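PDB 3HWU: putative DNA-binding protein from Ralstonia eutropha, which is of unknown function but carries a Plants and Prokaryotes Conserved (PCC, DUF296) domain and possibly binds DNA. Local coordinates for residues Y15-L26 with L111-V122; Y69-G79 with H91-G99. All coordinates share one frame; numbering follows the deposited sequence.

Contact 1. Residues Y15-L26 with L111-V122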
loop_
_atom_site.group_PDB
_atom_site.type_symbol
_atom_site.label_atom_id
_atom_site.label_comp_id
_atom_site.label_asym_id
_atom_site.label_seq_id
_atom_site.Cartn_x
_atom_site.Cartn_y
_atom_site.Cartn_z
ATOM N N TYR A 15 13.891 -3.516 -6.952
ATOM C CA TYR A 15 14.866 -2.917 -6.045
ATOM C C TYR A 15 14.202 -2.661 -4.705
ATOM O O TYR A 15 12.968 -2.527 -4.615
ATOM C CB TYR A 15 15.347 -1.546 -6.589
ATOM C CG TYR A 15 16.036 -1.679 -7.913
ATOM C CD1 TYR A 15 17.361 -2.091 -8.000
ATOM C CD2 TYR A 15 15.360 -1.435 -9.089
ATOM C CE1 TYR A 15 17.985 -2.240 -9.256
ATOM C CE2 TYR A 15 15.981 -1.581 -10.329
ATOM C CZ TYR A 15 17.261 -2.003 -10.398
ATOM O OH TYR A 15 17.834 -2.191 -11.643
ATOM N N LEU A 16 15.021 -2.540 -3.669
ATOM C CA LEU A 16 14.604 -2.001 -2.369
ATOM C C LEU A 16 15.486 -0.785 -2.133
ATOM O O LEU A 16 16.722 -0.877 -2.190
ATOM C CB LEU A 16 14.852 -3.024 -1.244
ATOM C CG LEU A 16 14.494 -2.559 0.164
ATOM C CD1 LEU A 16 12.980 -2.316 0.367
ATOM C CD2 LEU A 16 15.038 -3.546 1.220
HETATM N N MSE A 17 14.856 0.342 -1.842
HETATM C CA MSE A 17 15.575 1.582 -1.611
HETATM C C MSE A 17 15.370 2.041 -0.154
HETATM O O MSE A 17 14.251 1.981 0.358
HETATM C CB MSE A 17 15.075 2.620 -2.623
HETATM C CG MSE A 17 15.614 4.024 -2.510
HETATM SE SE MSE A 17 15.124 5.132 -4.054
HETATM C CE MSE A 17 16.834 5.114 -4.674
ATOM N N VAL A 18 16.457 2.476 0.508
ATOM C CA VAL A 18 16.383 3.049 1.852
ATOM C C VAL A 18 17.004 4.447 1.777
ATOM O O VAL A 18 18.214 4.604 1.680
ATOM C CB VAL A 18 17.042 2.190 2.964
ATOM C CG1 VAL A 18 16.915 2.911 4.329
ATOM C CG2 VAL A 18 16.433 0.797 3.022
ATOM N N LEU A 19 16.138 5.447 1.773
ATOM C CA LEU A 19 16.536 6.839 1.750
ATOM C C LEU A 19 16.690 7.342 3.178
ATOM O O LEU A 19 16.144 6.781 4.121
ATOM C CB LEU A 19 15.545 7.680 0.950
ATOM C CG LEU A 19 15.293 7.217 -0.486
ATOM C CD1 LEU A 19 14.274 8.188 -1.162
ATOM C CD2 LEU A 19 16.575 7.184 -1.329
ATOM N N ARG A 20 17.502 8.378 3.323
ATOM C CA ARG A 20 17.998 8.852 4.587
ATOM C C ARG A 20 17.702 10.335 4.787
ATOM O O ARG A 20 17.212 11.009 3.891
ATOM C CB ARG A 20 19.512 8.573 4.630
ATOM C CG ARG A 20 19.878 7.161 4.297
ATOM C CD ARG A 20 19.432 6.246 5.391
ATOM N NE ARG A 20 20.204 6.533 6.574
ATOM C CZ ARG A 20 21.372 5.971 6.828
ATOM N NH1 ARG A 20 21.864 5.062 5.995
ATOM N NH2 ARG A 20 22.012 6.326 7.913
ATOM N N HIS A 21 17.970 10.829 5.989
ATOM C CA HIS A 21 17.710 12.209 6.369
ATOM C C HIS A 21 18.088 13.188 5.257
ATOM O O HIS A 21 19.218 13.167 4.742
ATOM C CB HIS A 21 18.573 12.478 7.614
ATOM C CG HIS A 21 18.372 13.807 8.278
ATOM N ND1 HIS A 21 17.290 14.634 8.062
ATOM C CD2 HIS A 21 19.100 14.403 9.253
ATOM C CE1 HIS A 21 17.397 15.713 8.820
ATOM N NE2 HIS A 21 18.479 15.590 9.558
ATOM N N GLY A 22 17.123 14.033 4.886
ATOM C CA GLY A 22 17.310 15.085 3.921
ATOM C C GLY A 22 17.065 14.676 2.479
ATOM O O GLY A 22 17.003 15.535 1.629
ATOM N N ASP A 23 16.910 13.380 2.192
ATOM C CA ASP A 23 16.719 12.953 0.795
ATOM C C ASP A 23 15.350 13.374 0.263
ATOM O O ASP A 23 14.324 13.183 0.908
ATOM C CB ASP A 23 16.858 11.436 0.651
ATOM C CG ASP A 23 18.273 10.921 0.826
ATOM O OD1 ASP A 23 19.238 11.722 0.692
ATOM O OD2 ASP A 23 18.461 9.678 1.000
ATOM N N ASN A 24 15.364 13.866 -0.966
ATOM C CA ASN A 24 14.187 14.233 -1.696
ATOM C C ASN A 24 13.631 12.982 -2.386
ATOM O O ASN A 24 14.276 12.423 -3.269
ATOM C CB ASN A 24 14.509 15.314 -2.735
ATOM C CG ASN A 24 13.282 15.746 -3.493
ATOM O OD1 ASN A 24 12.635 14.913 -4.121
ATOM N ND2 ASN A 24 12.905 17.037 -3.397
ATOM N N VAL A 25 12.483 12.515 -1.930
ATOM C CA VAL A 25 12.050 11.143 -2.283
ATOM C C VAL A 25 11.754 10.968 -3.768
ATOM O O VAL A 25 12.251 10.033 -4.408
ATOM C CB VAL A 25 10.862 10.740 -1.406
ATOM C CG1 VAL A 25 10.273 9.357 -1.841
ATOM C CG2 VAL A 25 11.261 10.690 0.097
ATOM N N LEU A 26 10.928 11.842 -4.342
ATOM C CA LEU A 26 10.592 11.633 -5.753
ATOM C C LEU A 26 11.816 11.854 -6.641
ATOM O O LEU A 26 11.976 11.176 -7.637
ATOM C CB LEU A 26 9.389 12.458 -6.231
ATOM C CG LEU A 26 8.108 12.289 -5.374
ATOM C CD1 LEU A 26 7.009 13.084 -6.052
ATOM C CD2 LEU A 26 7.695 10.857 -5.218
ATOM N N LEU A 111 8.410 15.500 -1.421
ATOM C CA LEU A 111 8.573 15.153 -0.026
ATOM C C LEU A 111 10.032 14.867 0.264
ATOM O O LEU A 111 10.784 14.434 -0.628
ATOM C CB LEU A 111 7.650 13.991 0.405
ATOM C CG LEU A 111 7.886 12.614 -0.193
ATOM C CD1 LEU A 111 6.957 11.574 0.460
ATOM C CD2 LEU A 111 7.701 12.547 -1.728
ATOM N N THR A 112 10.392 15.177 1.511
ATOM C CA THR A 112 11.760 15.143 1.987
ATOM C C THR A 112 11.822 14.341 3.284
ATOM O O THR A 112 11.063 14.611 4.216
ATOM C CB THR A 112 12.311 16.561 2.237
ATOM O OG1 THR A 112 12.216 17.324 1.029
ATOM C CG2 THR A 112 13.755 16.527 2.700
ATOM N N VAL A 113 12.746 13.375 3.340
ATOM C CA VAL A 113 12.928 12.559 4.531
ATOM C C VAL A 113 13.415 13.438 5.688
ATOM O O VAL A 113 14.343 14.261 5.514
ATOM C CB VAL A 113 13.945 11.439 4.294
ATOM C CG1 VAL A 113 14.190 10.571 5.518
ATOM C CG2 VAL A 113 13.516 10.564 3.077
ATOM N N GLY A 114 12.818 13.229 6.857
ATOM C CA GLY A 114 13.185 13.951 8.060
ATOM C C GLY A 114 14.157 13.194 8.914
ATOM O O GLY A 114 15.063 12.510 8.418
ATOM N N THR A 115 13.977 13.306 10.217
ATOM C CA THR A 115 14.872 12.574 11.118
ATOM C C THR A 115 14.398 11.100 11.206
ATOM O O THR A 115 13.758 10.644 12.150
ATOM C CB THR A 115 14.951 13.244 12.449
ATOM O OG1 THR A 115 13.650 13.308 12.971
ATOM C CG2 THR A 115 15.547 14.671 12.341
ATOM N N GLY A 116 14.711 10.372 10.148
ATOM C CA GLY A 116 14.182 9.029 9.944
ATOM C C GLY A 116 14.740 8.494 8.656
ATOM O O GLY A 116 15.857 8.855 8.240
ATOM N N SER A 117 13.924 7.672 7.981
ATOM C CA SER A 117 14.316 7.060 6.698
ATOM C C SER A 117 13.074 6.894 5.832
ATOM O O SER A 117 11.964 7.207 6.282
ATOM C CB SER A 117 14.995 5.707 6.939
ATOM O OG SER A 117 14.139 4.819 7.607
ATOM N N CYS A 118 13.241 6.384 4.626
ATOM C CA CYS A 118 12.120 6.026 3.765
ATOM C C CYS A 118 12.482 4.712 3.079
ATOM O O CYS A 118 13.480 4.666 2.351
ATOM C CB CYS A 118 11.810 7.159 2.761
ATOM S SG CYS A 118 10.535 6.761 1.590
ATOM N N GLU A 119 11.678 3.674 3.302
ATOM C CA GLU A 119 11.839 2.357 2.699
ATOM C C GLU A 119 10.913 2.290 1.495
ATOM O O GLU A 119 9.731 2.576 1.631
ATOM C CB GLU A 119 11.471 1.246 3.673
ATOM C CG GLU A 119 12.318 1.220 4.936
ATOM C CD GLU A 119 11.839 0.239 5.987
ATOM O OE1 GLU A 119 10.901 -0.522 5.711
ATOM O OE2 GLU A 119 12.438 0.229 7.080
ATOM N N ILE A 120 11.448 1.936 0.322
ATOM C CA ILE A 120 10.667 1.909 -0.913
ATOM C C ILE A 120 10.889 0.578 -1.606
ATOM O O ILE A 120 12.041 0.238 -1.955
ATOM C CB ILE A 120 11.003 3.071 -1.887
ATOM C CG1 ILE A 120 11.006 4.424 -1.172
ATOM C CG2 ILE A 120 9.995 3.055 -3.060
ATOM C CD1 ILE A 120 11.611 5.567 -2.006
ATOM N N THR A 121 9.792 -0.127 -1.884
ATOM C CA THR A 121 9.823 -1.441 -2.543
ATOM C C THR A 121 9.407 -1.241 -4.006
ATOM O O THR A 121 8.254 -0.830 -4.246
ATOM C CB THR A 121 8.826 -2.381 -1.830
ATOM O OG1 THR A 121 9.254 -2.457 -0.470
ATOM C CG2 THR A 121 8.782 -3.726 -2.509
ATOM N N VAL A 122 10.326 -1.474 -4.955
ATOM C CA VAL A 122 10.121 -1.154 -6.360
ATOM C C VAL A 122 10.040 -2.465 -7.156
ATOM O O VAL A 122 10.944 -3.330 -7.063
ATOM C CB VAL A 122 11.285 -0.302 -6.901
ATOM C CG1 VAL A 122 11.036 0.085 -8.386
ATOM C CG2 VAL A 122 11.521 0.969 -6.060
HETATM O O HOH W 1 18.600 8.729 7.993
#
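Tyr15, Met17 and Leu19 form hydrogen-bonded pairs with Val122, Ile120 and Cys118, which identifies 15-20 and 117-122 as antiparallel neighbours in the main sheet of the PCC domain; their axes run at 165°. The backbone evidence is six reciprocal bonds, among them Met17 N to Ile120 O at 2.8 Å. The second segment turns a corner at Thr115 and Gly116, and the strand before it, 111-114, meets residues 22-25. Gly22 N donates to Val113 O, Val113 N to Asp23 O, and Val25 N, at the start of helix 25-35, reaches Leu111 O at 2.9 Å. The switch is made by a type II turn from Arg20 to Asp23, closed by Asp23 N to Arg20 O and braced by Arg20 N to Asp23 OD2 (2.8 Å, nearly straight at 175°); the same carboxylate oxygen has a salt bridge to Lys7.

The apolar contacts gather between sheet and helix. Ile120 CD1 lies 3.8 Å from Leu19 CD1 and also meets Val25 CG1. Val25 spreads its branches: with CG1 opposite the backbone N (chi1 174°), CG2 is left to approach Val113 CG2 at 3.7 Å. Leu111 passes its CD2 methyl to the helix start, where it touches Val25 CB and, at 3.7 Å, Leu26 CG.

On the face of Val18, Arg20 and Glu119 the charged ends turn to the second subunit. Glu119 OE1 is hydrogen-bonded to Ser80 OG and OE2 to His91 ND1 of that subunit; OE2 also has a salt bridge to its Arg131 NH1, as Arg20 NH2 has to its Asp134. On the same chain a water takes protons from Arg20 NE, at the edge of the guanidinium, and from His21 N, while giving one to Gly116 O at 2.8 Å.

Contact 2. Residues Y69-G79 with H91-G99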
loop_
_atom_site.group_PDB
_atom_site.type_symbol
_atom_site.label_atom_id
_atom_site.label_comp_id
_atom_site.label_asym_id
_atom_site.label_seq_id
_atom_site.Cartn_x
_atom_site.Cartn_y
_atom_site.Cartn_z
ATOM N N TYR A 69 2.653 19.485 4.742
ATOM C CA TYR A 69 2.703 18.967 6.096
ATOM C C TYR A 69 4.138 18.801 6.525
ATOM O O TYR A 69 4.980 18.451 5.735
ATOM C CB TYR A 69 1.979 17.618 6.186
ATOM C CG TYR A 69 0.518 17.698 5.876
ATOM C CD1 TYR A 69 0.050 17.659 4.579
ATOM C CD2 TYR A 69 -0.408 17.880 6.862
ATOM C CE1 TYR A 69 -1.295 17.767 4.333
ATOM C CE2 TYR A 69 -1.742 18.007 6.616
ATOM C CZ TYR A 69 -2.198 17.942 5.341
ATOM O OH TYR A 69 -3.566 18.055 5.122
ATOM N N ARG A 70 4.416 19.080 7.789
ATOM C CA ARG A 70 5.746 19.011 8.353
ATOM C C ARG A 70 5.872 17.965 9.443
ATOM O O ARG A 70 4.972 17.828 10.266
ATOM C CB ARG A 70 6.188 20.394 8.927
ATOM C CG ARG A 70 6.105 21.485 7.881
ATOM C CD ARG A 70 6.480 22.831 8.480
ATOM N NE ARG A 70 6.398 23.906 7.507
ATOM C CZ ARG A 70 7.326 24.104 6.577
ATOM N NH1 ARG A 70 8.345 23.279 6.477
ATOM N NH2 ARG A 70 7.243 25.140 5.751
ATOM N N ASN A 71 7.017 17.301 9.498
ATOM C CA ASN A 71 7.350 16.340 10.560
ATOM C C ASN A 71 6.225 15.310 10.770
ATOM O O ASN A 71 5.569 15.217 11.814
ATOM C CB ASN A 71 7.751 17.071 11.831
ATOM C CG ASN A 71 9.121 17.729 11.696
ATOM O OD1 ASN A 71 9.944 17.307 10.910
ATOM N ND2 ASN A 71 9.369 18.762 12.472
ATOM N N VAL A 72 5.996 14.535 9.708
ATOM C CA VAL A 72 4.905 13.575 9.642
ATOM C C VAL A 72 5.392 12.166 9.319
ATOM O O VAL A 72 6.353 11.975 8.571
ATOM C CB VAL A 72 3.819 13.955 8.606
ATOM C CG1 VAL A 72 2.988 15.129 9.109
ATOM C CG2 VAL A 72 4.402 14.215 7.235
ATOM N N GLU A 73 4.757 11.179 9.929
ATOM C CA GLU A 73 4.931 9.782 9.501
ATOM C C GLU A 73 4.195 9.575 8.193
ATOM O O GLU A 73 3.067 10.035 8.050
ATOM C CB GLU A 73 4.391 8.823 10.559
ATOM C CG GLU A 73 5.245 8.748 11.857
ATOM C CD GLU A 73 6.562 8.000 11.698
ATOM O OE1 GLU A 73 6.956 7.672 10.577
ATOM O OE2 GLU A 73 7.204 7.723 12.743
HETATM N N MSE A 74 4.829 8.936 7.236
HETATM C CA MSE A 74 4.185 8.530 6.012
HETATM C C MSE A 74 3.739 7.084 6.115
HETATM O O MSE A 74 4.546 6.144 6.119
HETATM C CB MSE A 74 5.105 8.708 4.821
HETATM C CG MSE A 74 4.390 8.448 3.520
HETATM SE SE MSE A 74 5.365 8.867 1.959
HETATM C CE MSE A 74 6.640 7.311 2.050
ATOM N N ALA A 75 2.447 6.940 6.379
ATOM C CA ALA A 75 1.846 5.641 6.630
ATOM C C ALA A 75 1.864 4.734 5.394
ATOM O O ALA A 75 1.953 3.526 5.499
ATOM C CB ALA A 75 0.390 5.814 7.165
ATOM N N ASN A 76 1.801 5.356 4.209
ATOM C CA ASN A 76 1.964 4.633 2.947
ATOM C C ASN A 76 2.246 5.605 1.844
ATOM O O ASN A 76 1.704 6.699 1.860
ATOM C CB ASN A 76 0.676 3.838 2.613
ATOM C CG ASN A 76 0.718 3.300 1.190
ATOM O OD1 ASN A 76 0.263 4.007 0.256
ATOM N ND2 ASN A 76 1.286 2.073 0.970
HETATM N N MSE A 77 3.068 5.164 0.905
HETATM C CA MSE A 77 3.148 5.746 -0.419
HETATM C C MSE A 77 2.902 4.626 -1.424
HETATM O O MSE A 77 3.371 3.501 -1.198
HETATM C CB MSE A 77 4.566 6.299 -0.619
HETATM C CG MSE A 77 4.824 6.904 -2.013
HETATM SE SE MSE A 77 6.524 7.876 -2.143
HETATM C CE MSE A 77 7.737 6.403 -1.930
ATOM N N THR A 78 2.205 4.941 -2.518
ATOM C CA THR A 78 1.942 3.991 -3.590
ATOM C C THR A 78 2.133 4.763 -4.880
ATOM O O THR A 78 1.636 5.880 -5.003
ATOM C CB THR A 78 0.512 3.412 -3.494
ATOM O OG1 THR A 78 0.332 2.813 -2.207
ATOM C CG2 THR A 78 0.251 2.341 -4.547
ATOM N N GLY A 79 2.812 4.192 -5.879
ATOM C CA GLY A 79 3.039 4.915 -7.128
ATOM C C GLY A 79 3.636 4.111 -8.246
ATOM O O GLY A 79 3.709 2.876 -8.157
ATOM N N HIS A 91 4.627 9.072 -10.555
ATOM C CA HIS A 91 3.250 9.313 -10.163
ATOM C C HIS A 91 3.099 8.663 -8.814
ATOM O O HIS A 91 3.159 7.432 -8.698
ATOM C CB HIS A 91 2.279 8.680 -11.152
ATOM C CG HIS A 91 0.859 8.925 -10.838
ATOM N ND1 HIS A 91 -0.176 8.189 -11.380
ATOM C CD2 HIS A 91 0.289 9.845 -10.026
ATOM C CE1 HIS A 91 -1.322 8.678 -10.938
ATOM N NE2 HIS A 91 -1.064 9.686 -10.116
ATOM N N ALA A 92 2.955 9.462 -7.765
ATOM C CA ALA A 92 2.933 8.923 -6.427
ATOM C C ALA A 92 1.810 9.584 -5.611
ATOM O O ALA A 92 1.599 10.797 -5.688
ATOM C CB ALA A 92 4.291 9.138 -5.701
ATOM N N HIS A 93 1.184 8.774 -4.768
ATOM C CA HIS A 93 0.244 9.237 -3.753
ATOM C C HIS A 93 0.802 8.837 -2.386
ATOM O O HIS A 93 1.559 7.859 -2.253
ATOM C CB HIS A 93 -1.151 8.630 -3.947
ATOM C CG HIS A 93 -1.873 9.091 -5.178
ATOM N ND1 HIS A 93 -3.189 8.769 -5.405
ATOM C CD2 HIS A 93 -1.496 9.844 -6.235
ATOM C CE1 HIS A 93 -3.597 9.365 -6.507
ATOM N NE2 HIS A 93 -2.599 10.044 -7.019
ATOM N N GLY A 94 0.350 9.522 -1.337
ATOM C CA GLY A 94 0.738 9.188 -0.000
ATOM C C GLY A 94 -0.312 9.517 1.034
ATOM O O GLY A 94 -1.199 10.307 0.782
ATOM N N THR A 95 -0.115 8.950 2.215
ATOM C CA THR A 95 -0.936 9.124 3.392
ATOM C C THR A 95 0.042 9.448 4.545
ATOM O O THR A 95 0.975 8.670 4.790
ATOM C CB THR A 95 -1.687 7.784 3.740
ATOM O OG1 THR A 95 -2.409 7.308 2.559
ATOM C CG2 THR A 95 -2.574 7.921 4.899
ATOM N N VAL A 96 -0.152 10.581 5.221
ATOM C CA VAL A 96 0.716 11.064 6.310
ATOM C C VAL A 96 -0.108 11.304 7.561
ATOM O O VAL A 96 -1.305 11.601 7.477
ATOM C CB VAL A 96 1.534 12.327 5.927
ATOM C CG1 VAL A 96 2.521 12.019 4.780
ATOM C CG2 VAL A 96 0.650 13.518 5.551
ATOM N N THR A 97 0.542 11.175 8.706
ATOM C CA THR A 97 -0.101 11.372 9.990
ATOM C C THR A 97 0.887 12.082 10.927
ATOM O O THR A 97 2.113 11.968 10.772
ATOM C CB THR A 97 -0.523 10.035 10.641
ATOM O OG1 THR A 97 0.642 9.252 10.922
ATOM C CG2 THR A 97 -1.481 9.228 9.732
ATOM N N ASP A 98 0.346 12.776 11.924
ATOM C CA ASP A 98 1.176 13.510 12.880
ATOM C C ASP A 98 0.864 13.050 14.298
ATOM O O ASP A 98 0.370 11.956 14.525
ATOM C CB ASP A 98 0.966 15.020 12.728
ATOM C CG ASP A 98 -0.431 15.468 13.135
ATOM O OD1 ASP A 98 -1.261 14.604 13.493
ATOM O OD2 ASP A 98 -0.699 16.706 13.012
ATOM N N GLY A 99 1.172 13.889 15.288
ATOM C CA GLY A 99 0.927 13.518 16.664
ATOM C C GLY A 99 -0.535 13.469 17.076
ATOM O O GLY A 99 -0.830 13.024 18.173
HETATM O O HOH W 2 -0.960 6.515 0.186
#
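Glu73 and Thr97 exchange two backbone bonds: Thr97 N donates to Glu73 O at 2.8 Å, and Glu73 N returns a more bent one (132° at hydrogen) to Thr97 O. The pairing is straighter at the far end, where His93 N meets Thr78 O at 2.9 Å, almost straight at 177°, and Thr78 N donates to His93 O. Between these pairs the register slips by one residue. Thr95 O faces two donors, both weak: Ala75 N is close (2.8 Å) but bent, whereas Asn76 N is well aligned but 3.5 Å away. Thr95 N is served normally, by Asn76 O at 2.9 Å.

Side-chain polar groups are satisfied partly within the strand and partly by other subunits. Thr78 OG1 donates to a lone pair of Asn76 OD1, in the amide plane at 2.7 Å, and a water joins that OD1 to Thr95 OG1. Asn76 ND2 bonds Thr78 of the second subunit, Thr97 OG1 bonds Gly105 O there, and His93 ND1 bonds Met74 O of the third subunit.

On the Met74 and Met77 face the packing is apolar. Val96 presents CB to Val72 CG2 at 3.7 Å. With Val96 CG1 anti to the carbonyl carbon (chi1 -64°), CG2 falls between backbone N and carbonyl carbon and sits over one face of the Tyr69 ring, 4.2 Å from Tyr69 CG.

The double facing of Ala75 and Asn76 on Thr95 is a classic beta bulge, here within the antiparallel hairpin of strands 72-84 and 87-97 that lies at the interfaces of the three-chain assembly.

How the contacts relate
Contact 2 is nested in the chain loop closed by contact 1, and both belong to one antiparallel sheet in which strands 87-97 and 103-114 are neighbours. Their centres are 12 Å apart, yet their apolar faces share a core: Leu111 CD1 lies 3.5 Å from Met74 SE, and Met77 CE touches both Val25 and Ile120. Contact 2 is the more buried, whereas contact 1 has an exposed turn at His21 and Gly22. Contact 1 brings helix 25-35 against the sheet, while contact 2 pairs strands alone. The polar face of contact 2 hydrogen-bonds to both other subunits; contact 1 adds charged pairs with the second, whose His91, a contact 2 residue, meets Glu119.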